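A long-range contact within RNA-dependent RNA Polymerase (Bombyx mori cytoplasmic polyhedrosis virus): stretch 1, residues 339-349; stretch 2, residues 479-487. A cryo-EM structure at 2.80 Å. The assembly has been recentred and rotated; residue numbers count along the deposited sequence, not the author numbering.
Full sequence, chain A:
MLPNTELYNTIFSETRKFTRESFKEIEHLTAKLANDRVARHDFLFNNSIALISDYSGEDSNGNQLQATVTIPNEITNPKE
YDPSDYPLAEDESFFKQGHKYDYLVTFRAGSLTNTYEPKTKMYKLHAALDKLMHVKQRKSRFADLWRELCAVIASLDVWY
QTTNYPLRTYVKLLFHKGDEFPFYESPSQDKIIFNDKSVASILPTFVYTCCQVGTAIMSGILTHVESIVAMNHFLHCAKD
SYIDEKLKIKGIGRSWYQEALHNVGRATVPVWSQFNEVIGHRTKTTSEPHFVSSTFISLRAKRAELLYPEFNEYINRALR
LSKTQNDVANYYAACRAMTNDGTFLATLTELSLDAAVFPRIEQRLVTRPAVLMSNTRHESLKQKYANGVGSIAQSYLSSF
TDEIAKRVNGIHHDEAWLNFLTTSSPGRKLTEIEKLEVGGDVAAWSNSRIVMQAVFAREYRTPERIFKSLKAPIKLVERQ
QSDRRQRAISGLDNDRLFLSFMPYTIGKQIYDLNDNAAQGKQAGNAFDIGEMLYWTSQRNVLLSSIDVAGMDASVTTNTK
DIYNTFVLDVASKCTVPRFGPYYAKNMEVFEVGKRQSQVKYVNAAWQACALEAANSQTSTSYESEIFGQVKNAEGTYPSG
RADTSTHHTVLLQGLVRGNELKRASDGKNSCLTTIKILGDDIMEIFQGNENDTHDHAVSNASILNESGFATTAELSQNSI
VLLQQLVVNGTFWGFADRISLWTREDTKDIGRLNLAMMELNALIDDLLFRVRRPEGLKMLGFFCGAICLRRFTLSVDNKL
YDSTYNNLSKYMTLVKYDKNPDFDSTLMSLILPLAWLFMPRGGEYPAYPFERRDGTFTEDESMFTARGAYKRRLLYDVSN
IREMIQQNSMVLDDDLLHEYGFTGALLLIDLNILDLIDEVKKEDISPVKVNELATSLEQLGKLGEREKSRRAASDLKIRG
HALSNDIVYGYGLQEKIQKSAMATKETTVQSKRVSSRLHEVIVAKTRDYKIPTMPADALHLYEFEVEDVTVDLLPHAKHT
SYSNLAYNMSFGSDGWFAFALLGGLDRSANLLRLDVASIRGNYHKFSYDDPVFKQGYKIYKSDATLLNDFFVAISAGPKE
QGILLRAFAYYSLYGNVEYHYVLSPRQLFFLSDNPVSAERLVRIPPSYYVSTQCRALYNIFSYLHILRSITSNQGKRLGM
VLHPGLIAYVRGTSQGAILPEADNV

Stretch 1, residues 339-349: TNDGTFLATLT
Stretch 2 479-487: RQQSDRRQR

Two irregular segments, 134 or more residues apart in sequence, pack side by side through van der Waals contacts and a single weak hydrogen bond, burying 615 Å² in all. Stretch 1 leaves a helix at Asn340 and reaches the N-cap of the next at Leu348; after a turn at Asp341 (phi/psi -105/-25) and Gly342 (94/-34), where a CB would jam against the preceding carbonyl, residues 343-348 are extended. Residues 480-483 run antiparallel to stretch 1: Asn340 lies nearest Asp483 (CA to CA 6.1 Å) and Phe344 nearest Ser482 (4.1 Å). After Asp483 (phi/psi 61/29) the chain turns back, and Ala346 lies nearest Gln486 (CA to CA 6.1 Å). Beside the Phe344-Ser482 pair, Thr343 O lies 3.3 Å from Ser482 CB and receives a CA-H...O contact from Ser482 CA at 3.5 Å. Phe344 (chi1 m, -72°; chi2 -1°) offers a ring face to Gln481 CA, 4.2 Å from the centroid and 12° off the normal, so a polarised C-H meets the pi cloud; its CD1 is 3.4 Å from Ser482 N, and its CB is 3.7 Å from Gln480 CB. Leu345 (m, p) packs against the bend of stretch 2, with CD1 3.5 Å from Asp483 N and CD2 3.3 Å from Arg484 O, apolar methyls covering backbone. The CA-to-CB bond of Asn340 (chi1 t) points toward stretch 2, its OD1 3.7 Å from Asp483 CB, while the same oxygen accepts weak bonds from Asp341 N (2.6 Å) and Gly342 N (3.3 Å). Gln486, extended (t, t, chi3 3°), brings its amide to the far end of stretch 1: NE2 donates a weak, bent hydrogen bond to Thr347 O (3.0 Å, 128°), and OE1 lies 3.6 Å from Thr349 CA. Thr347 (p) directs its CB away from stretch 2; its contact with the amide is through the carbonyl O.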

# COMPACT_ATOMS: atom_id res chain seq x y z
N THR A 339 -6.91 9.55 26.32
CA THR A 339 -5.58 9.56 25.72
C THR A 339 -5.59 9.79 24.22
O THR A 339 -4.64 10.37 23.69
CB THR A 339 -4.84 8.26 26.04
OG1 THR A 339 -5.66 7.14 25.67
CG2 THR A 339 -4.50 8.17 27.51
N ASN A 340 -6.61 9.33 23.50
CA ASN A 340 -6.69 9.56 22.07
C ASN A 340 -7.47 10.85 21.81
O ASN A 340 -8.40 11.20 22.53
CB ASN A 340 -7.36 8.39 21.35
CG ASN A 340 -7.20 8.45 19.83
OD1 ASN A 340 -6.58 9.37 19.29
ND2 ASN A 340 -7.77 7.47 19.14
N ASP A 341 -7.07 11.53 20.74
CA ASP A 341 -7.56 12.87 20.44
C ASP A 341 -8.56 12.90 19.30
O ASP A 341 -9.36 13.84 19.23
CB ASP A 341 -6.37 13.76 20.06
CG ASP A 341 -6.67 15.23 20.17
OD1 ASP A 341 -7.74 15.60 20.69
OD2 ASP A 341 -5.82 16.02 19.73
N GLY A 342 -8.52 11.93 18.40
CA GLY A 342 -9.37 11.94 17.24
C GLY A 342 -8.75 12.56 16.01
O GLY A 342 -9.02 12.10 14.90
N THR A 343 -7.91 13.58 16.17
CA THR A 343 -7.30 14.24 15.03
C THR A 343 -6.27 13.34 14.36
O THR A 343 -5.67 12.48 15.00
CB THR A 343 -6.62 15.54 15.45
OG1 THR A 343 -5.52 15.25 16.32
CG2 THR A 343 -7.59 16.42 16.19
N PHE A 344 -6.07 13.56 13.07
CA PHE A 344 -5.01 12.83 12.38
C PHE A 344 -3.70 13.56 12.61
O PHE A 344 -3.62 14.79 12.47
CB PHE A 344 -5.29 12.69 10.89
CG PHE A 344 -6.40 11.73 10.54
CD1 PHE A 344 -7.09 11.02 11.51
CD2 PHE A 344 -6.68 11.47 9.23
CE1 PHE A 344 -8.10 10.14 11.16
CE2 PHE A 344 -7.68 10.58 8.87
CZ PHE A 344 -8.38 9.92 9.83
N LEU A 345 -2.67 12.82 12.98
CA LEU A 345 -1.40 13.37 13.42
C LEU A 345 -0.55 13.67 12.19
O LEU A 345 -0.24 12.76 11.41
CB LEU A 345 -0.71 12.38 14.35
CG LEU A 345 -1.11 12.25 15.83
CD1 LEU A 345 -2.51 11.70 16.07
CD2 LEU A 345 -0.13 11.33 16.50
N ALA A 346 -0.18 14.93 11.99
CA ALA A 346 0.51 15.32 10.77
C ALA A 346 1.38 16.54 10.99
O ALA A 346 0.94 17.53 11.57
CB ALA A 346 -0.48 15.65 9.66
N THR A 347 2.61 16.46 10.49
CA THR A 347 3.51 17.60 10.35
C THR A 347 4.30 17.44 9.06
O THR A 347 3.90 16.71 8.15
CB THR A 347 4.46 17.76 11.55
OG1 THR A 347 5.03 16.49 11.90
CG2 THR A 347 3.77 18.44 12.71
N LEU A 348 5.41 18.19 8.97
CA LEU A 348 6.34 18.05 7.86
C LEU A 348 6.95 16.66 7.85
O LEU A 348 7.38 16.15 8.89
CB LEU A 348 7.46 19.09 7.98
CG LEU A 348 7.17 20.58 7.90
CD1 LEU A 348 8.45 21.35 8.19
CD2 LEU A 348 6.61 20.97 6.55
N THR A 349 6.99 16.05 6.67
CA THR A 349 7.52 14.69 6.55
C THR A 349 9.03 14.62 6.72
O THR A 349 9.55 13.53 6.96
CB THR A 349 7.11 14.10 5.21
OG1 THR A 349 7.73 12.82 5.04
CG2 THR A 349 7.50 15.01 4.12
N ARG A 479 1.39 9.93 4.94
CA ARG A 479 0.08 9.40 5.30
C ARG A 479 -0.40 10.10 6.57
O ARG A 479 0.38 10.72 7.29
CB ARG A 479 0.16 7.87 5.48
CG ARG A 479 -1.16 7.13 5.61
CD ARG A 479 -0.98 5.63 5.72
NE ARG A 479 -2.26 4.98 6.01
CZ ARG A 479 -3.15 4.63 5.09
NH1 ARG A 479 -2.91 4.87 3.81
NH2 ARG A 479 -4.28 4.04 5.45
N GLN A 480 -1.71 10.07 6.80
CA GLN A 480 -2.28 10.38 8.10
C GLN A 480 -3.12 9.21 8.58
O GLN A 480 -3.82 8.57 7.79
CB GLN A 480 -3.18 11.62 8.07
CG GLN A 480 -2.51 12.96 8.24
CD GLN A 480 -1.77 13.40 7.02
OE1 GLN A 480 -0.57 13.66 7.08
NE2 GLN A 480 -2.47 13.51 5.90
N GLN A 481 -3.03 8.94 9.88
CA GLN A 481 -4.09 8.27 10.61
C GLN A 481 -3.96 8.66 12.07
O GLN A 481 -2.87 9.01 12.54
CB GLN A 481 -4.09 6.75 10.44
CG GLN A 481 -2.89 5.99 10.97
CD GLN A 481 -3.03 4.51 10.69
OE1 GLN A 481 -4.04 4.07 10.15
NE2 GLN A 481 -2.03 3.73 11.06
N SER A 482 -5.09 8.63 12.77
CA SER A 482 -5.12 9.08 14.15
C SER A 482 -4.45 8.06 15.06
O SER A 482 -4.33 6.88 14.73
CB SER A 482 -6.57 9.31 14.60
OG SER A 482 -7.31 8.11 14.56
N ASP A 483 -3.96 8.57 16.20
CA ASP A 483 -3.33 7.79 17.27
C ASP A 483 -2.07 7.06 16.78
O ASP A 483 -1.70 6.01 17.31
CB ASP A 483 -4.33 6.81 17.89
CG ASP A 483 -3.96 6.39 19.30
OD1 ASP A 483 -2.97 6.92 19.83
OD2 ASP A 483 -4.66 5.52 19.86
N ARG A 484 -1.38 7.63 15.79
CA ARG A 484 -0.27 6.93 15.15
C ARG A 484 0.59 7.97 14.44
O ARG A 484 0.13 9.06 14.12
CB ARG A 484 -0.81 5.87 14.17
CG ARG A 484 0.16 4.79 13.67
CD ARG A 484 0.71 5.11 12.29
NE ARG A 484 1.51 4.02 11.74
CZ ARG A 484 2.81 3.86 11.96
NH1 ARG A 484 3.47 4.72 12.72
NH2 ARG A 484 3.45 2.83 11.42
N ARG A 485 1.85 7.60 14.19
CA ARG A 485 2.81 8.48 13.53
C ARG A 485 2.46 8.66 12.04
O ARG A 485 1.43 8.21 11.55
CB ARG A 485 4.22 7.92 13.69
CG ARG A 485 4.72 7.92 15.12
CD ARG A 485 6.09 7.27 15.21
NE ARG A 485 6.02 5.86 14.84
CZ ARG A 485 7.06 5.05 14.73
NH1 ARG A 485 8.29 5.50 14.98
NH2 ARG A 485 6.89 3.78 14.38
N GLN A 486 3.35 9.34 11.32
CA GLN A 486 2.96 9.83 10.00
C GLN A 486 3.07 8.77 8.91
O GLN A 486 2.29 8.81 7.95
CB GLN A 486 3.78 11.08 9.64
CG GLN A 486 3.19 11.88 8.49
CD GLN A 486 3.95 13.15 8.19
OE1 GLN A 486 4.97 13.43 8.80
NE2 GLN A 486 3.44 13.92 7.25
N ARG A 487 3.99 7.80 9.04
CA ARG A 487 4.01 6.56 8.23
C ARG A 487 4.17 6.85 6.73
O ARG A 487 3.23 6.78 5.94
CB ARG A 487 2.77 5.71 8.53
CG ARG A 487 2.71 4.32 7.90
CD ARG A 487 1.45 3.60 8.34
NE ARG A 487 1.25 2.35 7.62
CZ ARG A 487 1.80 1.19 7.96
NH1 ARG A 487 1.55 0.10 7.24
NH2 ARG A 487 2.60 1.12 9.01